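Local structure of uncharacterized protein VP1736 (Vibrio parahaemolyticus, 3LXQ) at residues Y127-R132 with N342-P347; I301-H306 with F321-L326. The protein is of unknown function but has a sulfatase-family domain of the alkaline phosphatase clan, an alpha/beta fold built around a mixed beta sheet. One frame throughout, in Å; residues are numbered along the deposited sequence.

Contact 1: Y127-R132 with N342-P347; sequences YATGTR and NNIDMP
Asn343 holds its CG between the backbone N and the carbonyl carbon (chi1 50°), and Thr129 puts its OG1 in the same crowded position, which leaves the CG2 methyl anti to the carbonyl carbon; these two rotations turn the carboxamide of Asn343 and the threonine side chain obliquely across each other. OD1 of Asn343 accepts the backbone N of Thr129 at 3.2 Å in a bent bond. The amide end of the same group donates from ND2 to a water at 2.8 Å, and that water donates in turn to OG1 of Thr129, so one side chain is tied to Thr129 directly and through solvent. The threonine methyl CG2 packs at 3.7 Å on CG2 of Ile344, the two side chains crossing at about a right angle, with Ala139 of helix 133-141 touching both.

The second anchor is the carbonyl of Tyr127. Asn342 ND2 donates to Tyr127 O at 2.8 Å along a nearly straight path (172°), with the acceptor in the plane of the carboxamide but the nitrogen standing 58° above the carbonyl plane. Asn343 N reaches the same Tyr127 O at 3.0 Å. The same backbone stretch forms a parallel bridge, Tyr127 CA to Asn342 CA 4.7 Å, where the end of strand 121-127 meets the short strand 341-342 just before the 3-10 turn 343-345. Asp345 folds back on that turn, its OD2 taking the backbone N of Asn342 at 2.8 Å, while Asn342 OD1 accepts Met379 N from strand 377-382. Two N-H donors thus converge on a single buried carbonyl oxygen, which they would be expected to polarise, and each carboxamide uses both its oxygen and its nitrogen, Asn343's nitrogen through the water, to tie strand, turn and loop together.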
ATOM      1  N   TYR A 127      -2.874  -7.660  -2.765  1.00 26.35           N
ATOM      2  CA  TYR A 127      -3.957  -6.872  -3.363  1.00 25.66           C
ATOM      3  C   TYR A 127      -4.087  -5.485  -2.777  1.00 24.21           C
ATOM      4  O   TYR A 127      -4.010  -5.296  -1.556  1.00 24.76           O
ATOM      5  CB  TYR A 127      -5.286  -7.623  -3.277  1.00 26.33           C
ATOM      6  CG  TYR A 127      -5.253  -8.896  -4.076  1.00 28.65           C
ATOM      7  CD1 TYR A 127      -4.714 -10.064  -3.534  1.00 29.87           C
ATOM      8  CD2 TYR A 127      -5.721  -8.930  -5.386  1.00 29.21           C
ATOM      9  CE1 TYR A 127      -4.644 -11.233  -4.264  1.00 33.34           C
ATOM     10  CE2 TYR A 127      -5.668 -10.106  -6.125  1.00 33.98           C
ATOM     11  CZ  TYR A 127      -5.131 -11.257  -5.556  1.00 35.84           C
ATOM     12  OH  TYR A 127      -5.049 -12.420  -6.291  1.00 39.36           O
ATOM     13  N   ALA A 128      -4.263  -4.508  -3.657  1.00 24.37           N
ATOM     14  CA  ALA A 128      -4.601  -3.159  -3.237  1.00 22.85           C
ATOM     15  C   ALA A 128      -6.031  -3.190  -2.704  1.00 22.94           C
ATOM     16  O   ALA A 128      -6.830  -4.018  -3.134  1.00 22.31           O
ATOM     17  CB  ALA A 128      -4.469  -2.170  -4.403  1.00 23.02           C
ATOM     18  N   THR A 129      -6.316  -2.336  -1.720  1.00 22.09           N
ATOM     19  CA  THR A 129      -7.680  -2.158  -1.216  1.00 22.79           C
ATOM     20  C   THR A 129      -8.507  -1.244  -2.124  1.00 24.08           C
ATOM     21  O   THR A 129      -9.746  -1.226  -2.045  1.00 25.53           O
ATOM     22  CB  THR A 129      -7.673  -1.544   0.184  1.00 22.59           C
ATOM     23  OG1 THR A 129      -7.001  -0.290   0.119  1.00 21.00           O
ATOM     24  CG2 THR A 129      -6.964  -2.454   1.203  1.00 21.08           C
ATOM     25  N   GLY A 130      -7.828  -0.487  -2.991  1.00 24.41           N
ATOM     26  CA  GLY A 130      -8.504   0.431  -3.910  1.00 25.48           C
ATOM     27  C   GLY A 130      -7.986   0.514  -5.333  1.00 26.66           C
ATOM     28  O   GLY A 130      -7.152  -0.306  -5.762  1.00 26.50           O
ATOM     29  N   THR A 131      -8.515   1.507  -6.064  1.00 27.40           N
ATOM     30  CA  THR A 131      -8.150   1.780  -7.450  1.00 27.81           C
ATOM     31  C   THR A 131      -7.507   3.149  -7.657  1.00 27.84           C
ATOM     32  O   THR A 131      -7.052   3.456  -8.765  1.00 28.60           O
ATOM     33  CB  THR A 131      -9.364   1.693  -8.384  1.00 29.87           C
ATOM     34  OG1 THR A 131     -10.340   2.680  -8.001  1.00 30.93           O
ATOM     35  CG2 THR A 131      -9.959   0.305  -8.332  1.00 29.85           C
ATOM     36  N   ARG A 132      -7.451   3.959  -6.601  1.00 26.50           N
ATOM     37  CA  ARG A 132      -6.956   5.328  -6.723  1.00 27.39           C
ATOM     38  C   ARG A 132      -5.700   5.537  -5.900  1.00 26.31           C
ATOM     39  O   ARG A 132      -5.490   4.873  -4.896  1.00 24.49           O
ATOM     40  CB  ARG A 132      -8.037   6.343  -6.333  1.00 28.45           C
ATOM     41  CG  ARG A 132      -9.279   6.337  -7.267  1.00 30.53           C
ATOM     42  CD  ARG A 132     -10.425   7.065  -6.605  1.00 35.37           C
ATOM     43  NE  ARG A 132     -11.535   7.332  -7.522  1.00 39.41           N
ATOM     44  CZ  ARG A 132     -12.606   6.552  -7.668  1.00 41.65           C
ATOM     45  NH1 ARG A 132     -12.737   5.423  -6.968  1.00 40.94           N
ATOM     46  NH2 ARG A 132     -13.553   6.903  -8.522  1.00 44.11           N
ATOM     47  N   ASN A 342      -3.311  -7.752   1.814  1.00 29.27           N
ATOM     48  CA  ASN A 342      -3.641  -6.419   1.325  1.00 27.53           C
ATOM     49  C   ASN A 342      -2.464  -5.512   1.594  1.00 27.48           C
ATOM     50  O   ASN A 342      -1.656  -5.794   2.471  1.00 28.08           O
ATOM     51  CB  ASN A 342      -4.830  -5.845   2.085  1.00 26.57           C
ATOM     52  CG  ASN A 342      -6.165  -6.100   1.409  1.00 28.34           C
ATOM     53  OD1 ASN A 342      -7.147  -6.414   2.088  1.00 28.76           O
ATOM     54  ND2 ASN A 342      -6.231  -5.907   0.092  1.00 27.10           N
ATOM     55  N   ASN A 343      -2.381  -4.410   0.865  1.00 27.20           N
ATOM     56  CA  ASN A 343      -1.400  -3.377   1.195  1.00 27.53           C
ATOM     57  C   ASN A 343      -1.568  -2.754   2.597  1.00 27.30           C
ATOM     58  O   ASN A 343      -0.601  -2.254   3.161  1.00 27.90           O
ATOM     59  CB  ASN A 343      -1.309  -2.298   0.096  1.00 27.37           C
ATOM     60  CG  ASN A 343      -2.654  -1.727  -0.318  1.00 26.48           C
ATOM     61  OD1 ASN A 343      -3.720  -2.114   0.181  1.00 25.94           O
ATOM     62  ND2 ASN A 343      -2.604  -0.779  -1.253  1.00 27.42           N
ATOM     63  N   ILE A 344      -2.779  -2.801   3.163  1.00 26.54           N
ATOM     64  CA  ILE A 344      -2.974  -2.394   4.568  1.00 26.39           C
ATOM     65  C   ILE A 344      -2.282  -3.331   5.593  1.00 27.10           C
ATOM     66  O   ILE A 344      -2.144  -2.968   6.771  1.00 27.67           O
ATOM     67  CB  ILE A 344      -4.468  -2.217   4.949  1.00 26.02           C
ATOM     68  CG1 ILE A 344      -5.221  -3.545   4.857  1.00 25.35           C
ATOM     69  CG2 ILE A 344      -5.152  -1.142   4.090  1.00 25.69           C
ATOM     70  CD1 ILE A 344      -6.490  -3.567   5.653  1.00 25.03           C
ATOM     71  N   ASP A 345      -1.828  -4.504   5.152  1.00 27.67           N
ATOM     72  CA  ASP A 345      -1.016  -5.394   6.002  1.00 28.60           C
ATOM     73  C   ASP A 345       0.450  -4.974   6.005  1.00 29.64           C
ATOM     74  O   ASP A 345       1.241  -5.429   6.840  1.00 30.59           O
ATOM     75  CB  ASP A 345      -1.119  -6.860   5.549  1.00 28.99           C
ATOM     76  CG  ASP A 345      -2.556  -7.370   5.511  1.00 28.18           C
ATOM     77  OD1 ASP A 345      -3.338  -6.988   6.390  1.00 27.57           O
ATOM     78  OD2 ASP A 345      -2.901  -8.158   4.602  1.00 28.26           O
HETATM   79  N   MSE A 346       0.816  -4.105   5.075  1.00 29.83           N
HETATM   80  CA  MSE A 346       2.203  -3.717   4.971  1.00 31.58           C
HETATM   81  C   MSE A 346       2.684  -2.855   6.151  1.00 32.02           C
HETATM   82  O   MSE A 346       3.730  -3.154   6.718  1.00 33.39           O
HETATM   83  CB  MSE A 346       2.520  -3.114   3.607  1.00 32.10           C
HETATM   84  CG  MSE A 346       2.381  -4.113   2.469  1.00 33.37           C
HETATM   85 SE   MSE A 346       3.684  -5.589   2.564  1.00 43.96          SE
HETATM   86  CE  MSE A 346       2.638  -6.913   3.589  1.00 37.75           C
ATOM     87  N   PRO A 347       1.900  -1.837   6.565  1.00 31.08           N
ATOM     88  CA  PRO A 347       2.464  -1.058   7.676  1.00 31.98           C
ATOM     89  C   PRO A 347       2.714  -1.857   8.961  1.00 32.14           C
ATOM     90  O   PRO A 347       3.770  -1.672   9.537  1.00 33.34           O
ATOM     91  CB  PRO A 347       1.454   0.068   7.918  1.00 30.76           C
ATOM     92  CG  PRO A 347       0.491   0.020   6.795  1.00 29.63           C
ATOM     93  CD  PRO A 347       0.736  -1.178   5.942  1.00 29.86           C
TER
HETATM   94  O   HOH W   1      -5.022   0.574  -1.879  1.00 24.66           O

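Contact 2: I301-H306 with F321-L326; sequences IVIADH and FHIPAL
Segments 301-306 and 321-326 run antiparallel, their touching parts 176° apart, with Val302 and Leu326 as a hydrogen-bonded pair: Val302 N to Leu326 O and Leu326 N to Val302 O each measure 2.8 Å (154° and 141° at the hydrogen), both donors lying in the carbonyl planes. On the face of Val302 and Leu326 the two side chains lie side by side and point the same way, CG2 of Val302 meeting CD1 of Leu326 at 4.1 Å. The non-hydrogen-bonded pair Ile303 and Ala325 packs on the other face; Ile303 extends CG1 anti to its backbone N, bringing CD1 to 3.9 Å from Ala325 CB.

Regular bonding then stops, since Pro324 has no N-H to give. Ala304 N stands 3.7 Å from Pro324 O, and both are buried without a partner. Strand 298-304, parallel to strand 87-93 on one flank, here carries the antiparallel strand 322-328 on the other, a mixed-sheet arrangement that fits the alkaline phosphatase clan. Beyond the proline Ile323 takes over the packing: its CG2 rests on Ala304 CB at 3.9 Å, and CG1, in the crowded position, sends CD1 to 4.0 Å from Ile303 CG1.

At the end of the strand Asp305 lays OD1 over one face of the His306 ring, offset toward the rim, while its OD2 and His306 NE2 both hydrogen-bond Ser133 OG. An Asp-His pair so placed resembles one lining the metal site in clan relatives.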
ATOM      1  N   ILE A 301      10.479  -1.254   0.734  1.00 33.23           N
ATOM      2  CA  ILE A 301       9.348  -1.953   0.153  1.00 31.38           C
ATOM      3  C   ILE A 301       9.032  -1.377  -1.230  1.00 30.65           C
ATOM      4  O   ILE A 301       8.915  -0.190  -1.387  1.00 31.34           O
ATOM      5  CB  ILE A 301       8.106  -2.049   1.132  1.00 29.86           C
ATOM      6  CG1 ILE A 301       6.987  -2.890   0.524  1.00 28.47           C
ATOM      7  CG2 ILE A 301       7.572  -0.670   1.551  1.00 29.70           C
ATOM      8  CD1 ILE A 301       5.900  -3.236   1.525  1.00 29.43           C
ATOM      9  N   VAL A 302       8.951  -2.234  -2.234  1.00 31.66           N
ATOM     10  CA  VAL A 302       8.486  -1.816  -3.556  1.00 32.90           C
ATOM     11  C   VAL A 302       7.050  -2.303  -3.638  1.00 31.56           C
ATOM     12  O   VAL A 302       6.802  -3.503  -3.630  1.00 31.84           O
ATOM     13  CB  VAL A 302       9.275  -2.460  -4.714  1.00 35.25           C
ATOM     14  CG1 VAL A 302       8.710  -2.001  -6.069  1.00 34.66           C
ATOM     15  CG2 VAL A 302      10.778  -2.161  -4.612  1.00 36.70           C
ATOM     16  N   ILE A 303       6.109  -1.370  -3.715  1.00 30.98           N
ATOM     17  CA  ILE A 303       4.694  -1.727  -3.762  1.00 29.41           C
ATOM     18  C   ILE A 303       3.909  -0.705  -4.599  1.00 29.33           C
ATOM     19  O   ILE A 303       4.197   0.492  -4.552  1.00 29.94           O
ATOM     20  CB  ILE A 303       4.099  -1.911  -2.324  1.00 28.00           C
ATOM     21  CG1 ILE A 303       2.754  -2.653  -2.378  1.00 27.75           C
ATOM     22  CG2 ILE A 303       4.019  -0.580  -1.569  1.00 27.49           C
ATOM     23  CD1 ILE A 303       2.214  -3.096  -1.029  1.00 27.31           C
ATOM     24  N   ALA A 304       2.943  -1.181  -5.381  1.00 28.83           N
ATOM     25  CA  ALA A 304       2.086  -0.271  -6.147  1.00 29.44           C
ATOM     26  C   ALA A 304       1.033   0.389  -5.251  1.00 28.62           C
ATOM     27  O   ALA A 304       0.760  -0.069  -4.122  1.00 27.30           O
ATOM     28  CB  ALA A 304       1.422  -0.999  -7.315  1.00 30.10           C
ATOM     29  N   ASP A 305       0.473   1.491  -5.739  1.00 29.77           N
ATOM     30  CA  ASP A 305      -0.663   2.125  -5.072  1.00 29.55           C
ATOM     31  C   ASP A 305      -1.981   1.500  -5.534  1.00 29.03           C
ATOM     32  O   ASP A 305      -2.971   1.537  -4.805  1.00 29.37           O
ATOM     33  CB  ASP A 305      -0.651   3.651  -5.263  1.00 31.50           C
ATOM     34  CG  ASP A 305      -0.681   4.072  -6.725  1.00 33.53           C
ATOM     35  OD1 ASP A 305      -0.501   3.226  -7.632  1.00 33.33           O
ATOM     36  OD2 ASP A 305      -0.903   5.273  -6.968  1.00 36.08           O
ATOM     37  N   HIS A 306      -1.962   0.917  -6.736  1.00 29.09           N
ATOM     38  CA  HIS A 306      -3.109   0.236  -7.362  1.00 29.14           C
ATOM     39  C   HIS A 306      -2.692  -0.228  -8.766  1.00 30.19           C
ATOM     40  O   HIS A 306      -1.638   0.151  -9.262  1.00 31.44           O
ATOM     41  CB  HIS A 306      -4.320   1.170  -7.484  1.00 29.81           C
ATOM     42  CG  HIS A 306      -3.999   2.483  -8.129  1.00 32.10           C
ATOM     43  ND1 HIS A 306      -4.025   2.673  -9.496  1.00 34.99           N
ATOM     44  CD2 HIS A 306      -3.621   3.666  -7.596  1.00 32.99           C
ATOM     45  CE1 HIS A 306      -3.692   3.919  -9.774  1.00 36.86           C
ATOM     46  NE2 HIS A 306      -3.443   4.544  -8.637  1.00 37.35           N
ATOM     47  N   PHE A 321      -6.827  -5.607  -8.868  1.00 28.83           N
ATOM     48  CA  PHE A 321      -6.331  -5.138  -7.573  1.00 26.23           C
ATOM     49  C   PHE A 321      -5.003  -5.819  -7.268  1.00 25.94           C
ATOM     50  O   PHE A 321      -4.322  -5.497  -6.274  1.00 24.85           O
ATOM     51  CB  PHE A 321      -7.371  -5.405  -6.481  1.00 25.85           C
ATOM     52  CG  PHE A 321      -8.602  -4.543  -6.596  1.00 25.95           C
ATOM     53  CD1 PHE A 321      -9.629  -4.875  -7.480  1.00 29.14           C
ATOM     54  CD2 PHE A 321      -8.726  -3.396  -5.830  1.00 24.68           C
ATOM     55  CE1 PHE A 321     -10.758  -4.072  -7.608  1.00 28.58           C
ATOM     56  CE2 PHE A 321      -9.851  -2.590  -5.942  1.00 27.71           C
ATOM     57  CZ  PHE A 321     -10.875  -2.934  -6.828  1.00 29.26           C
ATOM     58  N   HIS A 322      -4.630  -6.757  -8.135  1.00 32.24           N
ATOM     59  CA  HIS A 322      -3.432  -7.554  -7.955  1.00 32.84           C
ATOM     60  C   HIS A 322      -2.184  -6.725  -8.273  1.00 33.29           C
ATOM     61  O   HIS A 322      -2.072  -6.104  -9.326  1.00 32.73           O
ATOM     62  CB  HIS A 322      -3.527  -8.842  -8.777  1.00 34.18           C
ATOM     63  CG  HIS A 322      -2.452  -9.844  -8.484  1.00 36.17           C
ATOM     64  ND1 HIS A 322      -2.014 -10.753  -9.425  1.00 37.38           N
ATOM     65  CD2 HIS A 322      -1.728 -10.087  -7.366  1.00 35.76           C
ATOM     66  CE1 HIS A 322      -1.071 -11.514  -8.898  1.00 38.60           C
ATOM     67  NE2 HIS A 322      -0.877 -11.129  -7.650  1.00 38.50           N
ATOM     68  N   ILE A 323      -1.255  -6.699  -7.324  1.00 33.05           N
ATOM     69  CA  ILE A 323      -0.139  -5.770  -7.369  1.00 33.01           C
ATOM     70  C   ILE A 323       1.122  -6.467  -6.889  1.00 33.76           C
ATOM     71  O   ILE A 323       1.047  -7.433  -6.134  1.00 34.52           O
ATOM     72  CB  ILE A 323      -0.407  -4.481  -6.518  1.00 31.98           C
ATOM     73  CG1 ILE A 323      -0.868  -4.815  -5.093  1.00 30.84           C
ATOM     74  CG2 ILE A 323      -1.472  -3.621  -7.171  1.00 31.55           C
ATOM     75  CD1 ILE A 323      -0.661  -3.664  -4.088  1.00 28.39           C
ATOM     76  N   PRO A 324       2.291  -5.999  -7.351  1.00 34.56           N
ATOM     77  CA  PRO A 324       3.543  -6.496  -6.792  1.00 35.40           C
ATOM     78  C   PRO A 324       3.797  -5.911  -5.412  1.00 35.14           C
ATOM     79  O   PRO A 324       3.323  -4.822  -5.098  1.00 34.72           O
ATOM     80  CB  PRO A 324       4.591  -5.967  -7.773  1.00 36.04           C
ATOM     81  CG  PRO A 324       3.982  -4.707  -8.320  1.00 35.33           C
ATOM     82  CD  PRO A 324       2.515  -5.001  -8.411  1.00 33.90           C
ATOM     83  N   ALA A 325       4.524  -6.648  -4.585  1.00 35.71           N
ATOM     84  CA  ALA A 325       5.014  -6.121  -3.326  1.00 35.64           C
ATOM     85  C   ALA A 325       6.293  -6.852  -3.044  1.00 36.78           C
ATOM     86  O   ALA A 325       6.351  -8.067  -3.178  1.00 37.50           O
ATOM     87  CB  ALA A 325       4.005  -6.340  -2.199  1.00 34.35           C
ATOM     88  N   LEU A 326       7.318  -6.099  -2.672  1.00 37.83           N
ATOM     89  CA  LEU A 326       8.634  -6.653  -2.400  1.00 39.62           C
ATOM     90  C   LEU A 326       9.223  -5.977  -1.188  1.00 40.01           C
ATOM     91  O   LEU A 326       9.296  -4.756  -1.131  1.00 39.37           O
ATOM     92  CB  LEU A 326       9.550  -6.425  -3.613  1.00 41.05           C
ATOM     93  CG  LEU A 326      10.964  -7.011  -3.800  1.00 43.17           C
ATOM     94  CD1 LEU A 326      12.001  -5.917  -3.705  1.00 46.25           C
ATOM     95  CD2 LEU A 326      11.319  -8.175  -2.875  1.00 44.43           C
TER

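From the N terminus the chain runs through strand 121-127 into the loop 127-132, then helix 133-141, and only much later returns along strand 298-304. Contact 2 closes a short loop of 14 residues without helix or strand, between 301-306 and 321-326. Strand 341-342 and the turn into helix 346-353 then close contact 1, whose loop of 209 residues encloses contact 2. The centres lie 8 Å apart and the contacts touch directly: Ala128 N approaches Phe321 O at 2.8 Å, a probable hydrogen bond, and Met346 SE packs on Ile301 CD1 at 3.4 Å. Sheet strands and the flanking helix 346-353 are thereby joined.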